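Local atomic coordinates of magnetosome protein MamA (Magnetospirillum gryphiswaldense, PDB entry 3AS8), a protein that probably serves as a tetratricopeptide-repeat scaffold on magnetosomes, recognising other copies of itself and so promoting assembly of a protein complex. Residues 57-60 against 61-64; 116-119 against 120-124; 150-153 against 154-158. All coordinates share one frame; numbering follows the deposited sequence.

Contact 1: 57-60 against 61-64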
loop_
_atom_site.group_PDB
_atom_site.type_symbol
_atom_site.label_atom_id
_atom_site.label_comp_id
_atom_site.label_asym_id
_atom_site.label_seq_id
_atom_site.Cartn_x
_atom_site.Cartn_y
_atom_site.Cartn_z
ATOM N N ALA A 57 12.515 -9.239 6.024
ATOM C CA ALA A 57 13.501 -8.956 4.939
ATOM C C ALA A 57 12.879 -7.984 3.941
ATOM O O ALA A 57 12.536 -8.330 2.759
ATOM C CB ALA A 57 13.984 -10.263 4.244
ATOM N N VAL A 58 12.766 -6.722 4.379
ATOM C CA VAL A 58 11.915 -5.806 3.643
ATOM C C VAL A 58 12.685 -5.333 2.394
ATOM O O VAL A 58 12.089 -5.271 1.321
ATOM C CB VAL A 58 11.400 -4.631 4.478
ATOM C CG1 VAL A 58 10.538 -3.663 3.587
ATOM C CG2 VAL A 58 10.634 -5.196 5.797
ATOM N N ASP A 59 13.970 -5.109 2.505
ATOM C CA ASP A 59 14.786 -4.684 1.347
ATOM C C ASP A 59 14.808 -5.829 0.310
ATOM O O ASP A 59 14.549 -5.651 -0.895
ATOM C CB ASP A 59 16.192 -4.337 1.817
ATOM C CG ASP A 59 17.217 -4.212 0.674
ATOM O OD1 ASP A 59 18.408 -4.597 0.884
ATOM O OD2 ASP A 59 16.841 -3.759 -0.425
ATOM N N ARG A 60 15.067 -7.019 0.789
ATOM C CA ARG A 60 15.059 -8.176 -0.102
ATOM C C ARG A 60 13.734 -8.343 -0.792
ATOM O O ARG A 60 13.650 -8.601 -1.986
ATOM C CB ARG A 60 15.456 -9.460 0.635
ATOM C CG ARG A 60 15.844 -10.544 -0.334
ATOM C CD ARG A 60 16.291 -11.782 0.390
ATOM N NE ARG A 60 16.700 -12.837 -0.539
ATOM C CZ ARG A 60 17.343 -13.922 -0.139
ATOM N NH1 ARG A 60 17.699 -14.854 -1.018
ATOM N NH2 ARG A 60 17.602 -14.097 1.156
ATOM N N GLY A 61 12.665 -8.271 -0.023
ATOM C CA GLY A 61 11.356 -8.390 -0.580
ATOM C C GLY A 61 10.951 -7.338 -1.615
ATOM O O GLY A 61 10.321 -7.671 -2.641
ATOM N N THR A 62 11.255 -6.073 -1.319
ATOM C CA THR A 62 10.961 -4.996 -2.221
ATOM C C THR A 62 11.768 -5.157 -3.497
ATOM O O THR A 62 11.251 -4.850 -4.544
ATOM C CB THR A 62 11.179 -3.598 -1.586
ATOM O OG1 THR A 62 12.519 -3.539 -1.106
ATOM C CG2 THR A 62 10.187 -3.450 -0.402
ATOM N N GLU A 63 13.016 -5.621 -3.410
ATOM C CA GLU A 63 13.781 -5.875 -4.642
ATOM C C GLU A 63 13.093 -6.920 -5.550
ATOM O O GLU A 63 13.084 -6.744 -6.784
ATOM C CB GLU A 63 15.241 -6.270 -4.264
ATOM C CG GLU A 63 16.055 -7.075 -5.295
ATOM C CD GLU A 63 15.835 -8.610 -5.163
ATOM O OE1 GLU A 63 15.820 -9.196 -4.001
ATOM O OE2 GLU A 63 15.617 -9.198 -6.244
ATOM N N LEU A 64 12.509 -8.006 -4.972
ATOM C CA LEU A 64 11.765 -8.996 -5.799
ATOM C C LEU A 64 10.511 -8.373 -6.426
ATOM O O LEU A 64 10.125 -8.703 -7.560
ATOM C CB LEU A 64 11.330 -10.252 -4.993
ATOM C CG LEU A 64 12.202 -11.480 -5.020
ATOM C CD1 LEU A 64 13.610 -11.047 -4.661
ATOM C CD2 LEU A 64 11.668 -12.611 -4.074
HETATM O O HOH W 1 16.609 -12.409 -3.244
#
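Gly-61 N donates to Ala-57 O over 2.8 Å, the first of four successive i to i+4 backbone bonds, with Ala-57 as the N-cap of helix 58-71. Thr-62 N follows on Val-58 O, Glu-63 N on Asp-59 O and Leu-64 N on Arg-60 O. The hydroxyl of Thr-62 turns back over the preceding turn: at chi1 56° OG1 sits between its own backbone N and carbonyl carbon, which brings it to 2.9 Å from Asp-59 O and 3.0 Å from Val-58 O, two acceptors for one proton. Arg-60 and Glu-63 run side by side without a direct salt bridge, as Arg-60 NE stays 5.1 Å from Glu-63 OE1. A water accepts from Arg-60 NE at 2.7 Å, in the guanidinium plane, and returns a weak bond to Glu-63 OE1. The other carboxylate oxygen, OE2, pairs with Arg-67. Packing is lighter: Val-58 CG1 meets Thr-62 CG2 at 4.0 Å, and both side chains touch Thr-85 of helix 76-88, while Leu-64 rests on Leu-48 and Tyr-52 of helix 42-54. The chemistry implies a first turn held chiefly by its backbone, with Glu-63 committed to Arg-67 and its carboxylate bridged to Arg-60 NE by water rather than by direct contact.

Contact 2: 116-119 against 120-124; sequences LGVA and LDNLG
Leu-120 N bonds to Leu-116 O at 174°, and the i to i+4 ladder continues through Asp-121 N to Gly-117 O and Asn-122 N to Val-118 O. By Leu-123 N to Ala-119 O the angle has fallen to 139°, and Gly-124, at positive phi, ends helix 110-122 in a Schellman motif. Val-118 O is gripped twice: Asn-122 ND2 reaches it over 2.8 Å from above the carbonyl plane, on the face opposite that used by Asn-122 N. Asn-122 CG lies beside its own backbone N (chi1 -79°), which brings the amide back alongside the valine, ND2 3.3 Å from Val-118 CG1. Elsewhere round the helix, Leu-116 CD1 meets Leu-120 CD1 at 3.9 Å. Leu-120 CG also lies 3.4 Å from Leu-116 O. Replacing Leu-120 with alanine would probably open a gap beside Leu-116 CD1 and lose the apolar touch on Ala-129. The two leucines face helix 126-139, at Ser-132 and Ala-129; Asp-121 packs there on Phe-126 and Ala-129, while its carboxylate bonds to Ser-153. Ala-119 and Asn-122 touch Tyr-92 of helix 92-105, and Ala-119 and Leu-123 its Val-96, so this last turn joins helices 92-105 and 126-139 within the tetratricopeptide-repeat array.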
loop_
_atom_site.group_PDB
_atom_site.type_symbol
_atom_site.label_atom_id
_atom_site.label_comp_id
_atom_site.label_asym_id
_atom_site.label_seq_id
_atom_site.Cartn_x
_atom_site.Cartn_y
_atom_site.Cartn_z
ATOM N N LEU A 116 -1.634 7.371 -0.955
ATOM C CA LEU A 116 -1.224 8.250 -2.009
ATOM C C LEU A 116 -1.246 9.717 -1.548
ATOM O O LEU A 116 -0.312 10.494 -1.769
ATOM C CB LEU A 116 -2.130 8.094 -3.208
ATOM C CG LEU A 116 -1.904 9.094 -4.368
ATOM C CD1 LEU A 116 -0.456 9.070 -4.838
ATOM C CD2 LEU A 116 -2.913 8.827 -5.552
ATOM N N GLY A 117 -2.340 10.132 -0.912
ATOM C CA GLY A 117 -2.305 11.432 -0.277
ATOM C C GLY A 117 -1.168 11.675 0.708
ATOM O O GLY A 117 -0.570 12.756 0.729
ATOM N N VAL A 118 -0.897 10.705 1.579
ATOM C CA VAL A 118 0.159 10.818 2.539
ATOM C C VAL A 118 1.473 10.996 1.834
ATOM O O VAL A 118 2.292 11.773 2.303
ATOM C CB VAL A 118 0.277 9.587 3.505
ATOM C CG1 VAL A 118 1.460 9.732 4.458
ATOM C CG2 VAL A 118 -1.001 9.489 4.402
ATOM N N ALA A 119 1.671 10.299 0.726
ATOM C CA ALA A 119 2.948 10.363 0.022
ATOM C C ALA A 119 3.159 11.732 -0.571
ATOM O O ALA A 119 4.261 12.310 -0.443
ATOM C CB ALA A 119 3.064 9.254 -1.096
ATOM N N LEU A 120 2.137 12.220 -1.239
ATOM C CA LEU A 120 2.089 13.561 -1.835
ATOM C C LEU A 120 2.340 14.638 -0.789
ATOM O O LEU A 120 3.189 15.539 -1.012
ATOM C CB LEU A 120 0.761 13.770 -2.564
ATOM C CG LEU A 120 0.569 12.967 -3.852
ATOM C CD1 LEU A 120 -0.924 12.942 -4.258
ATOM C CD2 LEU A 120 1.430 13.394 -5.055
ATOM N N ASP A 121 1.681 14.537 0.377
ATOM C CA ASP A 121 1.888 15.493 1.450
ATOM C C ASP A 121 3.343 15.500 1.905
ATOM O O ASP A 121 3.957 16.579 2.135
ATOM C CB ASP A 121 0.959 15.238 2.624
ATOM C CG ASP A 121 1.191 16.202 3.784
ATOM O OD1 ASP A 121 2.235 16.084 4.440
ATOM O OD2 ASP A 121 0.318 17.078 4.055
ATOM N N ASN A 122 3.921 14.304 2.022
ATOM C CA ASN A 122 5.335 14.208 2.428
ATOM C C ASN A 122 6.291 14.795 1.463
ATOM O O ASN A 122 7.334 15.324 1.901
ATOM C CB ASN A 122 5.752 12.783 2.804
ATOM C CG ASN A 122 5.283 12.449 4.199
ATOM O OD1 ASN A 122 5.868 12.940 5.134
ATOM N ND2 ASN A 122 4.147 11.729 4.341
ATOM N N LEU A 123 5.930 14.768 0.195
ATOM C CA LEU A 123 6.699 15.326 -0.860
ATOM C C LEU A 123 6.472 16.815 -1.036
ATOM O O LEU A 123 7.011 17.384 -2.000
ATOM C CB LEU A 123 6.396 14.610 -2.175
ATOM C CG LEU A 123 6.835 13.132 -2.274
ATOM C CD1 LEU A 123 6.210 12.323 -3.460
ATOM C CD2 LEU A 123 8.379 13.135 -2.360
ATOM N N GLY A 124 5.653 17.424 -0.174
ATOM C CA GLY A 124 5.382 18.852 -0.267
ATOM C C GLY A 124 4.384 19.269 -1.366
ATOM O O GLY A 124 4.236 20.454 -1.608
#

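Contact 3: 150-153 against 154-158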
loop_
_atom_site.group_PDB
_atom_site.type_symbol
_atom_site.label_atom_id
_atom_site.label_comp_id
_atom_site.label_asym_id
_atom_site.label_seq_id
_atom_site.Cartn_x
_atom_site.Cartn_y
_atom_site.Cartn_z
ATOM N N ILE A 150 -6.249 16.392 5.780
ATOM C CA ILE A 150 -6.535 17.525 4.883
ATOM C C ILE A 150 -6.250 18.842 5.623
ATOM O O ILE A 150 -5.653 19.765 5.063
ATOM C CB ILE A 150 -8.019 17.564 4.425
ATOM C CG1 ILE A 150 -8.321 16.544 3.358
ATOM C CG2 ILE A 150 -8.382 18.976 3.791
ATOM C CD1 ILE A 150 -9.928 16.276 3.328
ATOM N N ALA A 151 -6.661 18.913 6.899
ATOM C CA ALA A 151 -6.362 20.096 7.768
ATOM C C ALA A 151 -4.890 20.394 7.821
ATOM O O ALA A 151 -4.441 21.527 7.656
ATOM C CB ALA A 151 -6.870 19.837 9.202
ATOM N N TYR A 152 -4.093 19.363 8.064
ATOM C CA TYR A 152 -2.636 19.525 8.147
ATOM C C TYR A 152 -2.024 19.985 6.811
ATOM O O TYR A 152 -1.131 20.783 6.804
ATOM C CB TYR A 152 -1.965 18.238 8.704
ATOM C CG TYR A 152 -0.497 18.438 9.089
ATOM C CD1 TYR A 152 -0.090 19.614 9.742
ATOM C CD2 TYR A 152 0.501 17.454 8.803
ATOM C CE1 TYR A 152 1.218 19.834 10.087
ATOM C CE2 TYR A 152 1.851 17.669 9.174
ATOM C CZ TYR A 152 2.182 18.868 9.814
ATOM O OH TYR A 152 3.462 19.171 10.179
ATOM N N SER A 153 -2.520 19.503 5.680
ATOM C CA SER A 153 -1.944 19.891 4.408
ATOM C C SER A 153 -2.249 21.408 4.196
ATOM O O SER A 153 -1.408 22.175 3.780
ATOM C CB SER A 153 -2.539 19.050 3.306
ATOM O OG SER A 153 -2.187 17.659 3.309
ATOM N N TYR A 154 -3.472 21.825 4.512
ATOM C CA TYR A 154 -3.816 23.214 4.401
ATOM C C TYR A 154 -2.907 24.051 5.311
ATOM O O TYR A 154 -2.373 25.076 4.881
ATOM C CB TYR A 154 -5.272 23.449 4.688
ATOM C CG TYR A 154 -6.269 23.292 3.535
ATOM C CD1 TYR A 154 -6.184 24.055 2.360
ATOM C CD2 TYR A 154 -7.366 22.475 3.689
ATOM C CE1 TYR A 154 -7.144 23.916 1.325
ATOM C CE2 TYR A 154 -8.300 22.335 2.710
ATOM C CZ TYR A 154 -8.191 23.051 1.515
ATOM O OH TYR A 154 -9.178 22.828 0.617
ATOM N N GLU A 155 -2.717 23.626 6.566
ATOM C CA GLU A 155 -1.949 24.417 7.502
ATOM C C GLU A 155 -0.536 24.618 7.019
ATOM O O GLU A 155 0.004 25.685 7.201
ATOM C CB GLU A 155 -2.001 23.767 8.881
ATOM C CG GLU A 155 -1.188 24.373 10.004
ATOM C CD GLU A 155 -1.513 23.636 11.336
ATOM O OE1 GLU A 155 -0.659 22.813 11.794
ATOM O OE2 GLU A 155 -2.637 23.821 11.888
ATOM N N GLN A 156 0.044 23.603 6.377
ATOM C CA GLN A 156 1.373 23.645 5.846
ATOM C C GLN A 156 1.503 24.618 4.692
ATOM O O GLN A 156 2.616 25.086 4.430
ATOM C CB GLN A 156 1.848 22.245 5.389
ATOM C CG GLN A 156 2.188 21.306 6.581
ATOM C CD GLN A 156 2.441 19.889 6.134
ATOM O OE1 GLN A 156 3.597 19.502 5.952
ATOM N NE2 GLN A 156 1.367 19.099 5.969
ATOM N N MET A 157 0.413 24.921 3.997
ATOM C CA MET A 157 0.434 25.991 3.025
ATOM C C MET A 157 0.165 27.401 3.669
ATOM O O MET A 157 0.152 28.410 2.969
ATOM C CB MET A 157 -0.636 25.746 1.979
ATOM C CG MET A 157 -0.317 24.507 1.181
ATOM S SD MET A 157 -1.356 24.394 -0.267
ATOM C CE MET A 157 -2.831 23.738 0.442
ATOM N N GLY A 158 -0.049 27.460 4.974
ATOM C CA GLY A 158 -0.515 28.701 5.648
ATOM C C GLY A 158 -2.004 29.017 5.472
ATOM O O GLY A 158 -2.444 30.107 5.815
#
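Tyr-152 and Gln-156 stack one turn apart, with ring and amide planes only 16° from parallel. Gln-156 NE2 stands 3.4 Å above the plane of the Tyr-152 ring, offset toward its rim, and Gln-156 CG makes a CH-pi contact 4.1 Å from the ring centroid. The tyrosine CG is anti to its backbone N (chi1 -168°), which swings the ring over the amide of Gln-156. The same NE2 bonds to Tyr-152 O over 3.1 Å, from well above the carbonyl plane, while Gln-156 N approaches that oxygen from the opposite face; NE2 also has a weak bond to Asp-121. At the ring's edge, in its plane, Glu-155 OE1 comes within 3.8 Å of Tyr-152 CD1, its carboxylate turned almost perpendicular to the ring. Tyr-154 runs alongside Ile-150, Tyr-154 CE2 meeting Ile-150 CG2 at 3.5 Å. Beyond them, Gly-158 at positive phi closes helix 144-156 with a Schellman motif. Ser-153 OG bonds to Asp-121 and to Ala-149 O. Ile-150 touches Phe-133 of helix 126-139 and His-166 of helix 160-183, Ser-153 packs on Ile-130 and Gln-156 on Phe-126, and Ala-151 and Glu-155 meet Phe-167 of helix 160-183, placing this turn between helices 126-139 and 160-183.

In the fold
Along the chain the contacts follow one another in series, each on its own helix of the all-helical array: contact 1 opens helix 58-71, whereas contacts 2 and 3 reach the ends of helices 110-122 and 144-156. Each falls in a different part of the tetratricopeptide-repeat sequence. The centre of contact 1 lies about 23 Å from that of contact 2 and about 34 Å from that of contact 3, with no touch to either. Contacts 2 and 3, with centres about 12 Å apart, do meet: Asp-121 OD2 is 2.7 Å from Ser-153 OG, a probable hydrogen bond that ties the two helix ends together. Such spacing is consistent with an elongated scaffold for protein-protein interaction.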